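PDB 5CGZ: 4-oxalmesaconate hydratase from Pseudomonas putida, which catalyses the zinc-dependent hydration of 4-carboxy-2-hydroxymuconate, the enol form of oxalomesaconate, in the third step of gallate degradation. Local coordinates for residues A[19-24]-A[224-229]; A[94-99]-A[140-145]; A[185-190]-A[194-199]. One frame throughout, in Å; residues are numbered along the deposited sequence.

Interaction 1: residues A[19-24]-A[224-229]; sequences GGAIAL and YAEGLQ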
loop_
_atom_site.group_PDB
_atom_site.type_symbol
_atom_site.label_atom_id
_atom_site.label_comp_id
_atom_site.label_asym_id
_atom_site.label_seq_id
_atom_site.Cartn_x
_atom_site.Cartn_y
_atom_site.Cartn_z
ATOM N N GLY A 19 -19.579 19.046 11.369
ATOM C CA GLY A 19 -20.510 19.743 12.242
ATOM C C GLY A 19 -20.291 19.416 13.711
ATOM O O GLY A 19 -20.241 20.312 14.560
ATOM N N GLY A 20 -20.143 18.131 14.012
ATOM C CA GLY A 20 -19.875 17.699 15.375
ATOM C C GLY A 20 -18.586 18.285 15.922
ATOM O O GLY A 20 -18.567 18.835 17.019
ATOM N N ALA A 21 -17.501 18.164 15.159
ATOM C CA ALA A 21 -16.205 18.644 15.610
ATOM C C ALA A 21 -16.257 20.153 15.877
ATOM O O ALA A 21 -15.650 20.649 16.829
ATOM C CB ALA A 21 -15.118 18.311 14.576
ATOM N N ILE A 22 -16.974 20.877 15.029
ATOM C CA ILE A 22 -17.093 22.327 15.182
ATOM C C ILE A 22 -17.843 22.684 16.474
ATOM O O ILE A 22 -17.339 23.451 17.307
ATOM C CB ILE A 22 -17.794 22.962 13.953
ATOM C CG1 ILE A 22 -16.893 22.827 12.714
ATOM C CG2 ILE A 22 -18.121 24.434 14.224
ATOM C CD1 ILE A 22 -17.556 23.191 11.398
ATOM N N ALA A 23 -19.031 22.106 16.648
ATOM C CA ALA A 23 -19.854 22.379 17.824
ATOM C C ALA A 23 -19.150 21.952 19.105
ATOM O O ALA A 23 -19.220 22.649 20.120
ATOM C CB ALA A 23 -21.211 21.678 17.705
ATOM N N LEU A 24 -18.465 20.810 19.059
ATOM C CA LEU A 24 -17.807 20.282 20.249
ATOM C C LEU A 24 -16.678 21.212 20.708
ATOM O O LEU A 24 -16.580 21.552 21.893
ATOM C CB LEU A 24 -17.264 18.863 20.001
ATOM C CG LEU A 24 -16.738 18.127 21.240
ATOM C CD1 LEU A 24 -17.871 17.797 22.207
ATOM C CD2 LEU A 24 -15.958 16.861 20.876
ATOM N N TYR A 224 -22.717 8.933 19.228
ATOM C CA TYR A 224 -22.430 9.598 17.962
ATOM C C TYR A 224 -20.951 9.956 17.899
ATOM O O TYR A 224 -20.411 10.512 18.861
ATOM C CB TYR A 224 -23.277 10.874 17.808
ATOM C CG TYR A 224 -24.776 10.648 17.850
ATOM C CD1 TYR A 224 -25.481 10.318 16.695
ATOM C CD2 TYR A 224 -25.483 10.773 19.038
ATOM C CE1 TYR A 224 -26.848 10.115 16.721
ATOM C CE2 TYR A 224 -26.860 10.570 19.081
ATOM C CZ TYR A 224 -27.532 10.242 17.920
ATOM O OH TYR A 224 -28.890 10.045 17.954
ATOM N N ALA A 225 -20.293 9.653 16.781
ATOM C CA ALA A 225 -18.878 10.002 16.638
ATOM C C ALA A 225 -18.565 10.459 15.220
ATOM O O ALA A 225 -19.287 10.115 14.284
ATOM C CB ALA A 225 -17.984 8.811 17.030
ATOM N N GLU A 226 -17.505 11.252 15.071
ATOM C CA GLU A 226 -16.951 11.564 13.757
ATOM C C GLU A 226 -15.570 10.912 13.634
ATOM O O GLU A 226 -14.778 10.930 14.583
ATOM C CB GLU A 226 -16.866 13.083 13.539
ATOM C CG GLU A 226 -18.229 13.711 13.258
ATOM C CD GLU A 226 -18.216 15.245 13.186
ATOM O OE1 GLU A 226 -17.174 15.877 13.481
ATOM O OE2 GLU A 226 -19.274 15.814 12.837
ATOM N N GLY A 227 -15.306 10.298 12.487
ATOM C CA GLY A 227 -14.013 9.680 12.233
ATOM C C GLY A 227 -13.110 10.646 11.486
ATOM O O GLY A 227 -13.570 11.373 10.596
ATOM N N LEU A 228 -11.836 10.668 11.863
ATOM C CA LEU A 228 -10.838 11.547 11.251
ATOM C C LEU A 228 -9.592 10.754 10.870
ATOM O O LEU A 228 -9.199 9.828 11.588
ATOM C CB LEU A 228 -10.427 12.676 12.204
ATOM C CG LEU A 228 -11.364 13.816 12.634
ATOM C CD1 LEU A 228 -11.887 14.577 11.437
ATOM C CD2 LEU A 228 -12.498 13.314 13.500
ATOM N N GLN A 229 -8.954 11.124 9.763
ATOM C CA GLN A 229 -7.637 10.575 9.455
ATOM C C GLN A 229 -6.575 11.660 9.577
ATOM O O GLN A 229 -6.614 12.664 8.872
ATOM C CB GLN A 229 -7.593 9.953 8.053
ATOM C CG GLN A 229 -6.229 9.325 7.756
ATOM C CD GLN A 229 -6.263 8.231 6.683
ATOM O OE1 GLN A 229 -7.076 8.266 5.765
ATOM N NE2 GLN A 229 -5.365 7.251 6.808
#
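Glu226, reaching from its strand towards the helix, sets its carboxylate against two consecutive backbone amides, those of Gly20 and Ala21. Glu226 OE2 accepts Gly20 N at 2.7 Å, approached on the syn side and 32° out of the carboxylate plane, while Glu226 OE1 accepts Ala21 N at 2.9 Å from above that plane. Both bonds are bent. These two N-H groups are the very ones that lack a bond to the preceding helical turn, where the helix is kinked, so an acidic side chain does the work a carbonyl would do elsewhere in a helix. The carboxylate gets there because the glutamate is extended beyond CG (chi2 174°). Ala21 adds a methyl contact, Ala21 CB lying 3.4 Å from Glu226 OE1. Gly20 has no room for more: a side-chain carbon there would collide with OE2. Replacing the glutamate by an alanine would probably leave both amides of the kink without acceptors and take from Lys182 its salt-bridge mate. That lysine pairs with OE2, and its charge is likely to keep the buried carboxylate ionised. The axis of segment 19-24 runs at 107° to that of strand segment 225-229, 8.6 Å apart at closest approach, where helix 13-27 lies across strand 225-230; Leu173 on the adjoining strand 171-174 fills in beside Ala21 and Leu228, while Ile22 packs on strand 31-36.

Interaction 2: residues A[94-99]-A[140-145]; sequences TLFRLA and EGYKPG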
loop_
_atom_site.group_PDB
_atom_site.type_symbol
_atom_site.label_atom_id
_atom_site.label_comp_id
_atom_site.label_asym_id
_atom_site.label_seq_id
_atom_site.Cartn_x
_atom_site.Cartn_y
_atom_site.Cartn_z
ATOM N N THR A 94 -5.115 32.196 -4.622
ATOM C CA THR A 94 -5.973 31.409 -3.734
ATOM C C THR A 94 -5.160 30.930 -2.550
ATOM O O THR A 94 -5.570 31.049 -1.395
ATOM C CB THR A 94 -6.564 30.176 -4.438
ATOM O OG1 THR A 94 -7.001 30.537 -5.749
ATOM C CG2 THR A 94 -7.730 29.609 -3.630
ATOM N N LEU A 95 -3.985 30.394 -2.861
ATOM C CA LEU A 95 -3.072 29.867 -1.853
ATOM C C LEU A 95 -2.697 30.926 -0.817
ATOM O O LEU A 95 -2.764 30.675 0.391
ATOM C CB LEU A 95 -1.817 29.313 -2.531
ATOM C CG LEU A 95 -0.787 28.691 -1.592
ATOM C CD1 LEU A 95 -1.338 27.414 -0.970
ATOM C CD2 LEU A 95 0.504 28.414 -2.341
ATOM N N PHE A 96 -2.313 32.114 -1.283
ATOM C CA PHE A 96 -1.945 33.201 -0.369
ATOM C C PHE A 96 -3.159 33.701 0.441
ATOM O O PHE A 96 -3.035 34.033 1.626
ATOM C CB PHE A 96 -1.298 34.352 -1.147
ATOM C CG PHE A 96 0.052 34.007 -1.734
ATOM C CD1 PHE A 96 0.975 33.260 -1.008
ATOM C CD2 PHE A 96 0.398 34.424 -3.011
ATOM C CE1 PHE A 96 2.211 32.949 -1.541
ATOM C CE2 PHE A 96 1.642 34.113 -3.553
ATOM C CZ PHE A 96 2.546 33.375 -2.818
ATOM N N ARG A 97 -4.324 33.758 -0.196
ATOM C CA ARG A 97 -5.577 34.078 0.494
ATOM C C ARG A 97 -5.747 33.155 1.701
ATOM O O ARG A 97 -6.030 33.594 2.814
ATOM C CB ARG A 97 -6.792 33.927 -0.443
ATOM C CG ARG A 97 -7.202 35.176 -1.244
ATOM C CD ARG A 97 -8.718 35.485 -1.101
ATOM N NE ARG A 97 -9.556 34.851 -2.121
ATOM C CZ ARG A 97 -10.894 34.879 -2.140
ATOM N NH1 ARG A 97 -11.539 34.272 -3.120
ATOM N NH2 ARG A 97 -11.592 35.502 -1.188
ATOM N N LEU A 98 -5.580 31.854 1.464
ATOM C CA LEU A 98 -5.756 30.871 2.527
ATOM C C LEU A 98 -4.634 30.961 3.569
ATOM O O LEU A 98 -4.885 30.825 4.766
ATOM C CB LEU A 98 -5.836 29.453 1.940
ATOM C CG LEU A 98 -6.310 28.358 2.900
ATOM C CD1 LEU A 98 -7.603 28.782 3.614
ATOM C CD2 LEU A 98 -6.531 27.043 2.143
ATOM N N ALA A 99 -3.400 31.189 3.125
ATOM C CA ALA A 99 -2.297 31.377 4.067
ATOM C C ALA A 99 -2.567 32.561 4.993
ATOM O O ALA A 99 -2.212 32.526 6.175
ATOM C CB ALA A 99 -0.974 31.570 3.332
ATOM N N GLU A 140 9.000 32.062 7.587
ATOM C CA GLU A 140 9.361 33.373 8.108
ATOM C C GLU A 140 9.670 34.334 6.954
ATOM O O GLU A 140 9.744 35.545 7.142
ATOM C CB GLU A 140 10.538 33.248 9.088
ATOM C CG GLU A 140 10.097 32.610 10.414
ATOM C CD GLU A 140 11.220 32.412 11.422
ATOM O OE1 GLU A 140 11.255 31.335 12.064
ATOM O OE2 GLU A 140 12.055 33.328 11.590
ATOM N N GLY A 141 9.799 33.785 5.748
ATOM C CA GLY A 141 10.011 34.593 4.559
ATOM C C GLY A 141 8.712 34.975 3.865
ATOM O O GLY A 141 8.713 35.729 2.887
ATOM N N TYR A 142 7.596 34.444 4.350
ATOM C CA TYR A 142 6.297 34.858 3.824
ATOM C C TYR A 142 5.753 35.983 4.689
ATOM O O TYR A 142 5.490 35.773 5.877
ATOM C CB TYR A 142 5.296 33.699 3.784
ATOM C CG TYR A 142 3.925 34.146 3.339
ATOM C CD1 TYR A 142 3.704 34.558 2.025
ATOM C CD2 TYR A 142 2.857 34.183 4.231
ATOM C CE1 TYR A 142 2.451 34.995 1.609
ATOM C CE2 TYR A 142 1.592 34.608 3.825
ATOM C CZ TYR A 142 1.399 35.012 2.509
ATOM O OH TYR A 142 0.157 35.440 2.087
ATOM N N LYS A 143 5.579 37.163 4.084
ATOM C CA LYS A 143 5.189 38.376 4.806
ATOM C C LYS A 143 5.997 38.512 6.091
ATOM O O LYS A 143 5.448 38.426 7.191
ATOM C CB LYS A 143 3.686 38.382 5.106
ATOM C CG LYS A 143 2.831 38.400 3.835
ATOM C CD LYS A 143 1.362 38.725 4.095
ATOM C CE LYS A 143 0.594 38.792 2.768
ATOM N NZ LYS A 143 -0.830 39.248 2.927
ATOM N N PRO A 144 7.314 38.718 5.943
ATOM C CA PRO A 144 8.266 38.764 7.057
ATOM C C PRO A 144 7.791 39.728 8.132
ATOM O O PRO A 144 7.225 40.767 7.800
ATOM C CB PRO A 144 9.554 39.262 6.403
ATOM C CG PRO A 144 9.397 38.968 4.948
ATOM C CD PRO A 144 7.935 39.108 4.665
ATOM N N GLY A 145 7.995 39.388 9.396
ATOM C CA GLY A 145 7.536 40.242 10.472
ATOM C C GLY A 145 6.209 39.812 11.065
ATOM O O GLY A 145 5.954 40.054 12.244
#
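Tyr142 meets Phe96 and Ala99 in an apolar contact that ties the loop following helix 122-138 to the flank of helix 92-105, on the periphery of the fold and away from the zinc site. The two aromatic rings are almost parallel, with planes 12° apart, yet they are slid so far past each other that they scarcely overlap; the centroids stand 5.5 Å apart. What touches is a pair of ring carbons, Phe96 CD1 and Tyr142 CE1, at 3.5 Å. On the other branch of the tyrosine, Tyr142 CE2 meets Ala99 CB at 4.0 Å, so the ring is held against helix residues one turn apart. Tyr142 gets this far because its CG stands anti to the backbone N (chi1 176°), which sends the ring out from the loop to the helix and brings OH to within 3.7 Å of Phe96 CB. One face of the Tyr142 ring is covered from within the loop itself: CG of Lys143 lies over the centre, 3.9 Å above the plane. A second subunit joins in, its Pro87 packing on Phe96, and its Arg50 forms a salt bridge with Glu140.

The polar ends converge on Asp100, just beyond the helix segment, whose OD1 bonds the Tyr142 hydroxyl while OD2 forms a salt bridge with Lys143. Arg103, farther along the helix, takes the carbonyl oxygen of Tyr142. The slid rings suggest that apolar packing here does not demand a precise overlap, whereas one carboxylate shared by a hydroxyl and an ammonium group probably fixes how far the tyrosine reaches, and the nearby lysine charge is likely to keep that aspartate ionised.

Interaction 3: residues A[185-190]-A[194-199]; sequences AIQCMA and HLWEYY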
loop_
_atom_site.group_PDB
_atom_site.type_symbol
_atom_site.label_atom_id
_atom_site.label_comp_id
_atom_site.label_asym_id
_atom_site.label_seq_id
_atom_site.Cartn_x
_atom_site.Cartn_y
_atom_site.Cartn_z
ATOM N N ALA A 185 -28.010 21.725 12.417
ATOM C CA ALA A 185 -27.269 22.312 11.299
ATOM C C ALA A 185 -27.551 21.532 10.014
ATOM O O ALA A 185 -27.729 22.108 8.940
ATOM C CB ALA A 185 -25.775 22.334 11.594
ATOM N N ILE A 186 -27.588 20.209 10.134
ATOM C CA ILE A 186 -27.890 19.346 8.997
ATOM C C ILE A 186 -29.242 19.707 8.372
ATOM O O ILE A 186 -29.396 19.719 7.145
ATOM C CB ILE A 186 -27.864 17.857 9.430
ATOM C CG1 ILE A 186 -26.434 17.314 9.336
ATOM C CG2 ILE A 186 -28.801 17.010 8.584
ATOM C CD1 ILE A 186 -26.312 15.874 9.779
ATOM N N GLN A 187 -30.217 20.027 9.219
ATOM C CA GLN A 187 -31.550 20.372 8.736
ATOM C C GLN A 187 -31.598 21.705 7.981
ATOM O O GLN A 187 -32.571 21.989 7.294
ATOM C CB GLN A 187 -32.538 20.388 9.902
ATOM C CG GLN A 187 -32.883 18.986 10.381
ATOM C CD GLN A 187 -33.922 18.973 11.476
ATOM O OE1 GLN A 187 -34.956 18.323 11.343
ATOM N NE2 GLN A 187 -33.647 19.668 12.572
ATOM N N CYS A 188 -30.548 22.512 8.091
ATOM C CA CYS A 188 -30.438 23.708 7.260
ATOM C C CYS A 188 -30.158 23.358 5.800
ATOM O O CYS A 188 -30.338 24.191 4.919
ATOM C CB CYS A 188 -29.335 24.637 7.770
ATOM S SG CYS A 188 -29.631 25.314 9.390
ATOM N N MET A 189 -29.700 22.135 5.547
ATOM C CA MET A 189 -29.428 21.696 4.179
ATOM C C MET A 189 -30.753 21.321 3.522
ATOM O O MET A 189 -31.095 20.137 3.385
ATOM C CB MET A 189 -28.448 20.516 4.145
ATOM C CG MET A 189 -27.159 20.735 4.945
ATOM S SD MET A 189 -26.101 22.054 4.309
ATOM C CE MET A 189 -26.578 23.426 5.341
ATOM N N ALA A 190 -31.491 22.358 3.137
ATOM C CA ALA A 190 -32.843 22.233 2.604
ATOM C C ALA A 190 -32.969 21.230 1.461
ATOM O O ALA A 190 -32.179 21.241 0.512
ATOM C CB ALA A 190 -33.337 23.600 2.146
ATOM N N HIS A 194 -32.407 12.782 2.435
ATOM C CA HIS A 194 -31.711 11.502 2.273
ATOM C C HIS A 194 -30.304 11.582 2.840
ATOM O O HIS A 194 -29.824 10.627 3.449
ATOM C CB HIS A 194 -31.652 11.075 0.803
ATOM C CG HIS A 194 -32.951 10.539 0.277
ATOM N ND1 HIS A 194 -33.148 10.232 -1.046
ATOM C CD2 HIS A 194 -34.115 10.264 0.915
ATOM C CE1 HIS A 194 -34.387 9.784 -1.210
ATOM N NE2 HIS A 194 -34.989 9.796 -0.040
ATOM N N LEU A 195 -29.649 12.722 2.639
ATOM C CA LEU A 195 -28.332 12.936 3.214
ATOM C C LEU A 195 -28.412 13.166 4.726
ATOM O O LEU A 195 -27.483 12.789 5.445
ATOM C CB LEU A 195 -27.623 14.106 2.533
ATOM C CG LEU A 195 -27.153 13.817 1.106
ATOM C CD1 LEU A 195 -26.305 14.975 0.588
ATOM C CD2 LEU A 195 -26.377 12.492 1.027
ATOM N N TRP A 196 -29.502 13.769 5.213
ATOM C CA TRP A 196 -29.696 13.899 6.660
ATOM C C TRP A 196 -29.623 12.518 7.281
ATOM O O TRP A 196 -28.948 12.303 8.289
ATOM C CB TRP A 196 -31.050 14.516 7.028
ATOM C CG TRP A 196 -31.365 15.861 6.460
ATOM C CD1 TRP A 196 -30.596 16.612 5.624
ATOM C CD2 TRP A 196 -32.559 16.617 6.697
ATOM N NE1 TRP A 196 -31.240 17.793 5.319
ATOM C CE2 TRP A 196 -32.446 17.818 5.968
ATOM C CE3 TRP A 196 -33.717 16.390 7.456
ATOM C CZ2 TRP A 196 -33.445 18.793 5.974
ATOM C CZ3 TRP A 196 -34.709 17.365 7.463
ATOM C CH2 TRP A 196 -34.566 18.547 6.725
ATOM N N GLU A 197 -30.347 11.589 6.664
ATOM C CA GLU A 197 -30.433 10.214 7.140
ATOM C C GLU A 197 -29.112 9.474 6.984
ATOM O O GLU A 197 -28.715 8.726 7.870
ATOM C CB GLU A 197 -31.538 9.463 6.394
ATOM C CG GLU A 197 -32.933 9.930 6.756
ATOM C CD GLU A 197 -33.933 9.776 5.615
ATOM O OE1 GLU A 197 -33.689 8.968 4.687
ATOM O OE2 GLU A 197 -34.965 10.476 5.648
ATOM N N TYR A 198 -28.438 9.685 5.856
ATOM C CA TYR A 198 -27.159 9.038 5.611
ATOM C C TYR A 198 -26.143 9.437 6.681
ATOM O O TYR A 198 -25.460 8.585 7.242
ATOM C CB TYR A 198 -26.644 9.403 4.222
ATOM C CG TYR A 198 -25.387 8.680 3.783
ATOM C CD1 TYR A 198 -24.121 9.203 4.052
ATOM C CD2 TYR A 198 -25.465 7.486 3.067
ATOM C CE1 TYR A 198 -22.953 8.540 3.627
ATOM C CE2 TYR A 198 -24.316 6.819 2.642
ATOM C CZ TYR A 198 -23.065 7.350 2.918
ATOM O OH TYR A 198 -21.934 6.678 2.481
ATOM N N TYR A 199 -26.044 10.729 6.982
ATOM C CA TYR A 199 -24.994 11.169 7.893
ATOM C C TYR A 199 -25.384 10.964 9.349
ATOM O O TYR A 199 -24.517 10.883 10.215
ATOM C CB TYR A 199 -24.597 12.619 7.583
ATOM C CG TYR A 199 -23.712 12.583 6.371
ATOM C CD1 TYR A 199 -22.388 12.174 6.482
ATOM C CD2 TYR A 199 -24.216 12.844 5.103
ATOM C CE1 TYR A 199 -21.574 12.074 5.368
ATOM C CE2 TYR A 199 -23.403 12.750 3.978
ATOM C CZ TYR A 199 -22.084 12.360 4.121
ATOM O OH TYR A 199 -21.267 12.255 3.022
#
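The indole of Trp196 gives its N-H to a turn rather than to a helix: NE1 bonds Met189 O at 3.0 Å, and Met189 is the centre of an inverse gamma turn that overlaps the end of the type I turn from Ile186 to Met189. The acceptor lies 8° from the indole plane, so the oxygen comes at the ring edge, with an N-H...O angle of 153°. Seen from the carbonyl, the donor is tilted 35° out of the plane. A second oxygen, Ile186 O, stands 3.2 Å from Trp196 NE1 but at too poor an angle to bond; it is already taken by Met189 N within the type I turn. A single bond therefore fastens the indole to the end of the two overlapping turns.

One face of the indole lies against Ile186 and Gln187. Ile186 has its CG2 methyl anti to the backbone N, which lays it over the pyrrole part of the indole, with Ile186 CG2 3.5 Å from Trp196 CD1. Gln187 covers the six-membered ring: its CG sits 4.0 Å from the ring centroid of Trp196, nearly on the normal, as a CH-pi contact, and its amide stands almost perpendicular to the indole. Farther along, CD1 of Ile186 brushes CB of Tyr199 at 4.3 Å. The Tyr199 side chain, whose hydroxyl bonds Arg17 and His160, lies about 8 Å from the zinc ion.

Together these contacts close the tight connection between helices 179-186 and 193-212. Helix 13-27 fills the corner through Trp16, which touches Ile186, Met189, Leu195 and Trp196, and helix 56-74 backs Met189 and Cys188.

In the fold
Interaction 1 closes a long loop of the chain, about 200 residues, inside which interaction 2 comes first and interaction 3 follows. Interactions 1 and 3 are neighbours, with centres 15 Å apart and nearest atoms about 6 Å apart. Helix 13-27 takes part in the first and borders the third through Trp16; helix 193-212 and strand 225-230 follow each other in the chain. Interaction 2 lies across the chain's centre, its centre 29 Å from that of interaction 1 and 36 Å from that of interaction 3. Interactions 1 and 3 thus lie on the side of the zinc and strand 225-230, interaction 2 opposite, and interactions 2 and 3 border other subunits of the hexamer.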